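PDB 5GZT: chitinase from Paenibacillus sp. FPU-7, which probably hydrolyses the beta-1,4 linkages of chitin and chitodextrins at random internal positions, using two glycosyl hydrolase family 18 domains. Local coordinates for residues Ala203-Pro217 with Ala249-Gly262. Sequence-based numbering, arbitrary orientation.
Sequences AYGWDNNATIVLTSP and AAGTWLYSVKTAKG
Thr215 and Leu254 form a hydrogen-bonded antiparallel pair. Thr215 N gives a nearly straight bond to Leu254 O (2.7 Å, 173°), and Leu254 N returns one to Thr215 O. Val213 with Ser256 and Thr211 with Lys258 repeat this exchange, which satisfies N and O of all six residues. A water also donates to Val213 O (2.9 Å) and, weakly, to Leu254 O, and it hydrogen-bonds Thr215 OG1. Asn209 OD1 accepts Ala260 N (3.1 Å). Thr259 OG1 is buried with no partner.

At the other end Trp253 lies under Ser216 and Pro217. Its CG is anti to the carbonyl carbon (chi1 -72°), which carries the indole there. Ser216 CA, over the six-membered ring, and Pro217 CD, over the five-membered ring, make CH-pi contacts on one face. Trp253 NE1 donates to Ala249 O (2.9 Å) in the indole plane, fixing the ring's rotation. A leucine in place of Trp253 would probably leave Ala249 O without this donor and open a gap beneath Pro217. Ser216 OG is satisfied by Lys220 N. Leu214 CD2 packs on Tyr255 CB (3.5 Å), and Ile212 CG1 lies alongside Val257 CG2; Tyr255 and Val257 also touch Leu186.

Strands 221-225 and 264-284 pair with the other edges of 210-215 and 251-261. This is consistent with a small beta-sandwich, this sheet packing on the one containing strand 184-191, next to the family 18 TIM barrel.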
loop_
_atom_site.group_PDB
_atom_site.type_symbol
_atom_site.label_atom_id
_atom_site.label_comp_id
_atom_site.label_asym_id
_atom_site.label_seq_id
_atom_site.Cartn_x
_atom_site.Cartn_y
_atom_site.Cartn_z
ATOM N N ALA B 203 28.700 14.801 11.914
ATOM C CA ALA B 203 29.006 16.184 11.482
ATOM C C ALA B 203 30.340 16.651 12.075
ATOM O O ALA B 203 30.404 17.113 13.221
ATOM C CB ALA B 203 27.881 17.152 11.857
ATOM N N TYR B 204 31.400 16.517 11.281
ATOM C CA TYR B 204 32.703 17.070 11.626
ATOM C C TYR B 204 32.597 18.601 11.535
ATOM O O TYR B 204 31.866 19.151 10.686
ATOM C CB TYR B 204 33.800 16.519 10.714
ATOM C CG TYR B 204 33.849 14.994 10.623
ATOM C CD1 TYR B 204 33.778 14.191 11.776
ATOM C CD2 TYR B 204 33.971 14.354 9.380
ATOM C CE1 TYR B 204 33.825 12.810 11.691
ATOM C CE2 TYR B 204 34.015 12.977 9.291
ATOM C CZ TYR B 204 33.943 12.212 10.445
ATOM O OH TYR B 204 33.996 10.847 10.358
ATOM N N GLY B 205 33.295 19.278 12.448
ATOM C CA GLY B 205 33.184 20.727 12.596
ATOM C C GLY B 205 31.814 21.154 13.085
ATOM O O GLY B 205 31.240 22.138 12.583
ATOM N N TRP B 206 31.284 20.406 14.054
ATOM C CA TRP B 206 29.989 20.727 14.625
ATOM C C TRP B 206 30.082 22.143 15.184
ATOM O O TRP B 206 30.801 22.365 16.157
ATOM C CB TRP B 206 29.570 19.730 15.737
ATOM C CG TRP B 206 28.208 20.075 16.333
ATOM C CD1 TRP B 206 27.917 20.361 17.645
ATOM C CD2 TRP B 206 26.980 20.222 15.609
ATOM N NE1 TRP B 206 26.582 20.665 17.778
ATOM C CE2 TRP B 206 25.984 20.574 16.548
ATOM C CE3 TRP B 206 26.620 20.071 14.259
ATOM C CZ2 TRP B 206 24.650 20.782 16.177
ATOM C CZ3 TRP B 206 25.299 20.283 13.891
ATOM C CH2 TRP B 206 24.325 20.634 14.849
ATOM N N ASP B 207 29.408 23.100 14.540
ATOM C CA ASP B 207 29.336 24.460 15.075
ATOM C C ASP B 207 27.893 24.793 15.392
ATOM O O ASP B 207 27.383 25.879 15.043
ATOM C CB ASP B 207 29.993 25.477 14.117
ATOM C CG ASP B 207 30.116 26.920 14.710
ATOM O OD1 ASP B 207 30.240 27.084 15.950
ATOM O OD2 ASP B 207 30.073 27.890 13.909
ATOM N N ASN B 208 27.236 23.854 16.079
ATOM C CA ASN B 208 25.934 24.115 16.637
ATOM C C ASN B 208 24.978 24.728 15.578
ATOM O O ASN B 208 24.224 25.684 15.851
ATOM C CB ASN B 208 26.119 25.040 17.843
ATOM C CG ASN B 208 24.943 25.013 18.782
ATOM O OD1 ASN B 208 24.113 25.929 18.769
ATOM N ND2 ASN B 208 24.846 23.953 19.593
ATOM N N ASN B 209 25.053 24.196 14.357
ATOM C CA ASN B 209 24.112 24.557 13.307
ATOM C C ASN B 209 24.149 23.510 12.199
ATOM O O ASN B 209 25.186 22.830 11.952
ATOM C CB ASN B 209 24.374 25.949 12.718
ATOM C CG ASN B 209 25.311 25.904 11.521
ATOM O OD1 ASN B 209 26.419 25.363 11.602
ATOM N ND2 ASN B 209 24.860 26.440 10.397
ATOM N N ALA B 210 22.995 23.407 11.548
ATOM C CA ALA B 210 22.784 22.546 10.386
ATOM C C ALA B 210 21.373 22.754 9.885
ATOM O O ALA B 210 20.462 23.205 10.629
ATOM C CB ALA B 210 23.021 21.073 10.704
ATOM N N THR B 211 21.214 22.417 8.612
ATOM C CA THR B 211 19.980 22.676 7.873
ATOM C C THR B 211 19.594 21.402 7.022
ATOM O O THR B 211 20.422 20.818 6.260
ATOM C CB THR B 211 20.067 24.066 7.134
ATOM O OG1 THR B 211 19.446 24.011 5.843
ATOM C CG2 THR B 211 21.540 24.578 6.995
ATOM N N ILE B 212 18.360 20.931 7.234
ATOM C CA ILE B 212 17.854 19.699 6.596
ATOM C C ILE B 212 16.636 20.075 5.802
ATOM O O ILE B 212 15.735 20.735 6.365
ATOM C CB ILE B 212 17.468 18.629 7.633
ATOM C CG1 ILE B 212 18.728 18.063 8.295
ATOM C CG2 ILE B 212 16.695 17.474 6.981
ATOM C CD1 ILE B 212 18.462 17.339 9.586
ATOM N N VAL B 213 16.612 19.684 4.518
ATOM C CA VAL B 213 15.395 19.843 3.699
ATOM C C VAL B 213 14.818 18.448 3.344
ATOM O O VAL B 213 15.550 17.560 2.889
ATOM C CB VAL B 213 15.560 20.756 2.432
ATOM C CG1 VAL B 213 16.107 20.016 1.206
ATOM C CG2 VAL B 213 14.218 21.401 2.042
ATOM N N LEU B 214 13.518 18.271 3.584
ATOM C CA LEU B 214 12.815 16.996 3.345
ATOM C C LEU B 214 11.905 17.223 2.188
ATOM O O LEU B 214 11.224 18.261 2.134
ATOM C CB LEU B 214 11.975 16.589 4.569
ATOM C CG LEU B 214 12.756 16.279 5.844
ATOM C CD1 LEU B 214 11.882 15.645 6.929
ATOM C CD2 LEU B 214 13.944 15.403 5.527
ATOM N N THR B 215 11.917 16.299 1.234
ATOM C CA THR B 215 10.912 16.310 0.190
ATOM C C THR B 215 9.991 15.106 0.414
ATOM O O THR B 215 10.440 13.976 0.370
ATOM C CB THR B 215 11.527 16.196 -1.200
ATOM O OG1 THR B 215 12.551 17.176 -1.334
ATOM C CG2 THR B 215 10.467 16.402 -2.282
ATOM N N SER B 216 8.719 15.398 0.652
ATOM C CA SER B 216 7.656 14.417 0.758
ATOM C C SER B 216 7.492 13.621 -0.548
ATOM O O SER B 216 8.048 13.997 -1.584
ATOM C CB SER B 216 6.338 15.100 1.217
ATOM O OG SER B 216 5.498 15.521 0.157
ATOM N N PRO B 217 6.780 12.480 -0.498
ATOM C CA PRO B 217 6.613 11.689 -1.721
ATOM C C PRO B 217 5.723 12.397 -2.687
ATOM O O PRO B 217 5.855 12.184 -3.885
ATOM C CB PRO B 217 5.930 10.400 -1.238
ATOM C CG PRO B 217 6.248 10.325 0.224
ATOM C CD PRO B 217 6.317 11.748 0.700
ATOM N N ALA B 249 3.801 10.968 5.627
ATOM C CA ALA B 249 3.238 10.150 4.557
ATOM C C ALA B 249 4.118 8.972 4.257
ATOM O O ALA B 249 5.362 9.091 4.173
ATOM C CB ALA B 249 3.030 10.951 3.284
ATOM N N ALA B 250 3.465 7.813 4.092
ATOM C CA ALA B 250 4.199 6.614 3.759
ATOM C C ALA B 250 4.860 6.753 2.405
ATOM O O ALA B 250 4.302 7.410 1.495
ATOM C CB ALA B 250 3.264 5.402 3.766
ATOM N N GLY B 251 6.034 6.123 2.282
ATOM C CA GLY B 251 6.716 5.937 1.008
ATOM C C GLY B 251 8.139 6.493 1.038
ATOM O O GLY B 251 8.806 6.464 2.084
ATOM N N THR B 252 8.604 6.994 -0.106
ATOM C CA THR B 252 10.010 7.409 -0.226
ATOM C C THR B 252 10.185 8.937 0.005
ATOM O O THR B 252 9.544 9.728 -0.669
ATOM C CB THR B 252 10.606 7.033 -1.555
ATOM O OG1 THR B 252 10.559 5.621 -1.710
ATOM C CG2 THR B 252 12.082 7.463 -1.585
ATOM N N TRP B 253 10.970 9.303 1.024
ATOM C CA TRP B 253 11.339 10.721 1.309
ATOM C C TRP B 253 12.739 11.004 0.793
ATOM O O TRP B 253 13.614 10.166 0.856
ATOM C CB TRP B 253 11.265 11.064 2.798
ATOM C CG TRP B 253 9.869 11.148 3.244
ATOM C CD1 TRP B 253 8.997 10.107 3.300
ATOM C CD2 TRP B 253 9.140 12.311 3.666
ATOM N NE1 TRP B 253 7.781 10.541 3.758
ATOM C CE2 TRP B 253 7.834 11.885 3.991
ATOM C CE3 TRP B 253 9.479 13.647 3.889
ATOM C CZ2 TRP B 253 6.840 12.758 4.456
ATOM C CZ3 TRP B 253 8.480 14.534 4.341
ATOM C CH2 TRP B 253 7.181 14.083 4.618
ATOM N N LEU B 254 12.921 12.195 0.242
ATOM C CA LEU B 254 14.253 12.664 -0.173
ATOM C C LEU B 254 14.708 13.689 0.857
ATOM O O LEU B 254 13.926 14.543 1.297
ATOM C CB LEU B 254 14.193 13.236 -1.590
ATOM C CG LEU B 254 13.680 12.278 -2.693
ATOM C CD1 LEU B 254 13.488 13.032 -4.005
ATOM C CD2 LEU B 254 14.622 11.103 -2.911
ATOM N N TYR B 255 15.949 13.571 1.301
ATOM C CA TYR B 255 16.481 14.570 2.235
ATOM C C TYR B 255 17.848 15.145 1.792
ATOM O O TYR B 255 18.625 14.476 1.107
ATOM C CB TYR B 255 16.549 14.012 3.666
ATOM C CG TYR B 255 17.578 12.929 3.855
ATOM C CD1 TYR B 255 17.316 11.625 3.464
ATOM C CD2 TYR B 255 18.817 13.203 4.410
ATOM C CE1 TYR B 255 18.262 10.621 3.615
ATOM C CE2 TYR B 255 19.769 12.203 4.571
ATOM C CZ TYR B 255 19.492 10.915 4.178
ATOM O OH TYR B 255 20.435 9.918 4.316
ATOM N N SER B 256 18.096 16.399 2.180
ATOM C CA SER B 256 19.438 17.018 2.124
ATOM C C SER B 256 19.819 17.527 3.515
ATOM O O SER B 256 18.974 18.087 4.260
ATOM C CB SER B 256 19.468 18.203 1.178
ATOM O OG SER B 256 18.661 19.238 1.723
ATOM N N VAL B 257 21.096 17.334 3.831
ATOM C CA VAL B 257 21.696 17.845 5.048
ATOM C C VAL B 257 23.010 18.613 4.721
ATOM O O VAL B 257 23.738 18.274 3.770
ATOM C CB VAL B 257 21.883 16.691 6.091
ATOM C CG1 VAL B 257 22.868 15.630 5.604
ATOM C CG2 VAL B 257 22.265 17.222 7.471
ATOM N N LYS B 258 23.261 19.665 5.500
ATOM C CA LYS B 258 24.541 20.389 5.527
ATOM C C LYS B 258 24.670 21.174 6.850
ATOM O O LYS B 258 23.650 21.652 7.417
ATOM C CB LYS B 258 24.643 21.358 4.353
ATOM C CG LYS B 258 23.346 22.100 4.145
ATOM C CD LYS B 258 23.464 23.376 3.334
ATOM C CE LYS B 258 22.537 24.442 3.901
ATOM N NZ LYS B 258 22.222 25.472 2.884
ATOM N N THR B 259 25.930 21.270 7.309
ATOM C CA THR B 259 26.386 22.107 8.441
ATOM C C THR B 259 27.072 23.416 7.961
ATOM O O THR B 259 27.314 23.613 6.763
ATOM C CB THR B 259 27.398 21.325 9.342
ATOM O OG1 THR B 259 28.411 20.676 8.540
ATOM C CG2 THR B 259 26.676 20.277 10.188
ATOM N N ALA B 260 27.383 24.311 8.899
ATOM C CA ALA B 260 28.266 25.459 8.606
ATOM C C ALA B 260 29.038 25.907 9.847
ATOM O O ALA B 260 28.900 25.308 10.915
ATOM C CB ALA B 260 27.469 26.621 8.018
ATOM N N LYS B 261 29.894 26.917 9.667
ATOM C CA LYS B 261 30.393 27.778 10.756
ATOM C C LYS B 261 30.434 29.213 10.230
ATOM O O LYS B 261 31.386 29.576 9.530
ATOM C CB LYS B 261 31.792 27.379 11.244
ATOM C CG LYS B 261 31.979 25.913 11.592
ATOM C CD LYS B 261 32.823 25.133 10.593
ATOM C CE LYS B 261 34.156 24.693 11.177
ATOM N NZ LYS B 261 34.876 25.773 11.880
ATOM N N GLY B 262 29.395 30.002 10.535
ATOM C CA GLY B 262 29.249 31.390 10.049
ATOM C C GLY B 262 30.013 31.717 8.771
ATOM O O GLY B 262 31.172 32.107 8.842
HETATM O O HOH W 1 15.133 17.067 0.071
#